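Local atomic coordinates of outer membrane protein SusF (Bacteroides thetaiotaomicron, PDB entry 4FE9), a protein that binds starch at the cell surface through carbohydrate-binding modules, before the starch is transported into the periplasm for degradation. Residues A[68-73]-A[115-120]. Numbering follows the deposited sequence.
Sequences NSLTLN and ISINAS
N68 reaches across to N118 where strand 69-72 runs antiparallel to 115-120, its ND2 donating almost straight to N118 OD1 (2.9 Å) and to S120 OG (2.9 Å), both acceptors in its own amide plane. The N118 amide is turned 73° from it, and the donor stands above the N118 carbonyl plane. N118 holds CG anti to the backbone N (chi1 -177°); its OD1 also accepts from Q130 NE2 on strand 128-141. An alanine here would probably cost N68 ND2 and Q130 NE2 their shared acceptor and let the N68 amide turn more easily. A classic beta bulge sets N68 and S69 opposite the single residue N118, whose O accepts from N68 N (2.7 Å, bent to 134° at the hydrogen) and from S69 N. Beyond the bulge, T71 and S116 exchange backbone bonds, and a water joins S69 OG to S116 O. On the other face L72 CD2 lies against I115 CG1 (3.5 Å) and L70 CD1 against I117 CG1 (4.0 Å); helix 92-102 covers L72. This strand pair of the N-terminal domain thus buries L70, L72, I115 and I117 on one face and keeps S69, T71, S116 and N118 partly exposed on the other, with two N-H groups sharing one carbonyl at the bulge.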
ATOM      1  N   ASN A  68     -29.665  23.019   4.545  1.00 13.96           N
ATOM      2  CA  ASN A  68     -28.320  23.584   4.294  1.00 14.18           C
ATOM      3  C   ASN A  68     -27.345  22.500   3.859  1.00 14.23           C
ATOM      4  O   ASN A  68     -26.404  22.764   3.130  1.00 12.92           O
ATOM      5  CB  ASN A  68     -27.743  24.253   5.581  1.00 14.51           C
ATOM      6  CG  ASN A  68     -28.670  25.256   6.165  1.00 17.28           C
ATOM      7  OD1 ASN A  68     -29.277  26.048   5.433  1.00 24.71           O
ATOM      8  ND2 ASN A  68     -28.935  25.131   7.464  1.00 21.66           N
ATOM      9  N   SER A  69     -27.495  21.302   4.399  1.00 13.69           N
ATOM     10  CA  SER A  69     -26.690  20.184   3.881  1.00 14.91           C
ATOM     11  C   SER A  69     -27.268  18.850   4.292  1.00 13.77           C
ATOM     12  O   SER A  69     -28.015  18.788   5.250  1.00 13.34           O
ATOM     13  CB  SER A  69     -25.232  20.309   4.322  1.00 14.51           C
ATOM     14  OG  SER A  69     -25.085  20.048   5.697  1.00 21.20           O
ATOM     15  N   LEU A  70     -27.176  17.875   3.393  1.00 13.26           N
ATOM     16  CA  LEU A  70     -27.525  16.494   3.734  1.00 12.92           C
ATOM     17  C   LEU A  70     -26.355  15.604   3.396  1.00 13.32           C
ATOM     18  O   LEU A  70     -25.927  15.548   2.248  1.00 15.29           O
ATOM     19  CB  LEU A  70     -28.756  16.059   2.958  1.00 12.24           C
ATOM     20  CG  LEU A  70     -29.294  14.650   3.240  1.00 14.29           C
ATOM     21  CD1 LEU A  70     -30.770  14.552   2.946  1.00 15.82           C
ATOM     22  CD2 LEU A  70     -28.545  13.665   2.400  1.00 18.05           C
ATOM     23  N   THR A  71     -25.721  15.047   4.402  1.00 13.76           N
ATOM     24  CA  THR A  71     -24.522  14.293   4.149  1.00 15.06           C
ATOM     25  C   THR A  71     -24.694  12.826   4.542  1.00 14.15           C
ATOM     26  O   THR A  71     -25.574  12.498   5.304  1.00 15.14           O
ATOM     27  CB  THR A  71     -23.290  14.917   4.843  1.00 13.93           C
ATOM     28  OG1 THR A  71     -23.361  14.691   6.243  1.00 20.40           O
ATOM     29  CG2 THR A  71     -23.232  16.375   4.607  1.00 17.80           C
ATOM     30  N   LEU A  72     -23.942  11.940   3.895  1.00 14.08           N
ATOM     31  CA  LEU A  72     -23.945  10.516   4.261  1.00 14.49           C
ATOM     32  C   LEU A  72     -22.544  10.114   4.718  1.00 15.47           C
ATOM     33  O   LEU A  72     -21.549  10.594   4.160  1.00 12.27           O
ATOM     34  CB  LEU A  72     -24.394   9.650   3.070  1.00 14.33           C
ATOM     35  CG  LEU A  72     -25.746  10.040   2.471  1.00 17.41           C
ATOM     36  CD1 LEU A  72     -25.883   9.551   1.045  1.00 19.26           C
ATOM     37  CD2 LEU A  72     -26.900   9.525   3.349  1.00 20.91           C
ATOM     38  N   ASN A  73     -22.476   9.434   5.863  1.00 14.45           N
ATOM     39  CA  ASN A  73     -21.200   9.124   6.488  1.00 17.88           C
ATOM     40  C   ASN A  73     -20.225  10.317   6.469  1.00 19.26           C
ATOM     41  O   ASN A  73     -19.077  10.191   6.060  1.00 19.09           O
ATOM     42  CB  ASN A  73     -20.569   7.888   5.833  1.00 16.05           C
ATOM     43  CG  ASN A  73     -21.401   6.618   6.052  1.00 19.41           C
ATOM     44  OD1 ASN A  73     -22.470   6.658   6.675  1.00 13.67           O
ATOM     45  ND2 ASN A  73     -20.940   5.507   5.498  1.00 18.41           N
ATOM     46  N   ILE A 115     -26.967   9.454   8.253  1.00 12.75           N
ATOM     47  CA  ILE A 115     -27.504  10.622   7.547  1.00 12.82           C
ATOM     48  C   ILE A 115     -27.537  11.820   8.467  1.00 13.21           C
ATOM     49  O   ILE A 115     -28.102  11.763   9.559  1.00 12.93           O
ATOM     50  CB  ILE A 115     -28.905  10.357   7.048  1.00 11.79           C
ATOM     51  CG1 ILE A 115     -28.916   9.075   6.217  1.00 11.47           C
ATOM     52  CG2 ILE A 115     -29.413  11.522   6.233  1.00 14.36           C
ATOM     53  CD1 ILE A 115     -30.256   8.548   5.956  1.00 10.15           C
ATOM     54  N   SER A 116     -26.844  12.870   8.073  1.00 12.64           N
ATOM     55  CA  SER A 116     -26.787  14.106   8.849  0.50 12.42           C
ATOM     56  C   SER A 116     -27.455  15.216   8.058  1.00 12.58           C
ATOM     57  O   SER A 116     -26.948  15.597   6.997  1.00 12.58           O
ATOM     58  CB  SER A 116     -25.318  14.481   9.087  0.50 12.97           C
ATOM     59  OG  SER A 116     -25.176  15.340  10.193  0.50 12.91           O
ATOM     60  N   ILE A 117     -28.602  15.715   8.543  1.00 11.45           N
ATOM     61  CA  ILE A 117     -29.308  16.825   7.882  1.00 12.00           C
ATOM     62  C   ILE A 117     -29.175  18.122   8.675  1.00 13.01           C
ATOM     63  O   ILE A 117     -29.444  18.154   9.877  1.00 12.59           O
ATOM     64  CB  ILE A 117     -30.797  16.535   7.686  1.00 12.96           C
ATOM     65  CG1 ILE A 117     -30.992  15.237   6.883  1.00 14.25           C
ATOM     66  CG2 ILE A 117     -31.451  17.693   6.937  1.00  9.74           C
ATOM     67  CD1 ILE A 117     -32.424  14.777   6.799  1.00 18.05           C
ATOM     68  N   ASN A 118     -28.565  19.112   8.060  1.00 12.59           N
ATOM     69  CA  ASN A 118     -28.418  20.424   8.681  1.00 13.08           C
ATOM     70  C   ASN A 118     -29.489  21.332   8.077  1.00 13.27           C
ATOM     71  O   ASN A 118     -29.471  21.607   6.854  1.00 12.28           O
ATOM     72  CB  ASN A 118     -26.995  20.974   8.398  1.00 13.59           C
ATOM     73  CG  ASN A 118     -26.729  22.313   9.063  1.00 17.26           C
ATOM     74  OD1 ASN A 118     -27.600  23.214   9.099  1.00 20.05           O
ATOM     75  ND2 ASN A 118     -25.505  22.495   9.503  1.00 20.36           N
ATOM     76  N   ALA A 119     -30.539  21.609   8.854  1.00 11.69           N
ATOM     77  CA  ALA A 119     -31.640  22.403   8.345  1.00 10.92           C
ATOM     78  C   ALA A 119     -31.758  23.759   9.067  1.00 11.87           C
ATOM     79  O   ALA A 119     -31.253  23.931  10.182  1.00 11.04           O
ATOM     80  CB  ALA A 119     -32.964  21.619   8.455  1.00 11.14           C
ATOM     81  N   SER A 120     -32.499  24.680   8.442  1.00 11.77           N
ATOM     82  CA  SER A 120     -32.870  25.953   9.061  1.00 11.99           C
ATOM     83  C   SER A 120     -34.343  26.220   8.895  1.00 10.00           C
ATOM     84  O   SER A 120     -34.976  25.743   7.950  1.00 10.35           O
ATOM     85  CB  SER A 120     -32.068  27.112   8.450  1.00 12.06           C
ATOM     86  OG  SER A 120     -30.711  27.019   8.819  1.00 16.90           O
TER
HETATM   87  O   HOH W   1     -25.245  17.686   7.075  1.00 17.80           O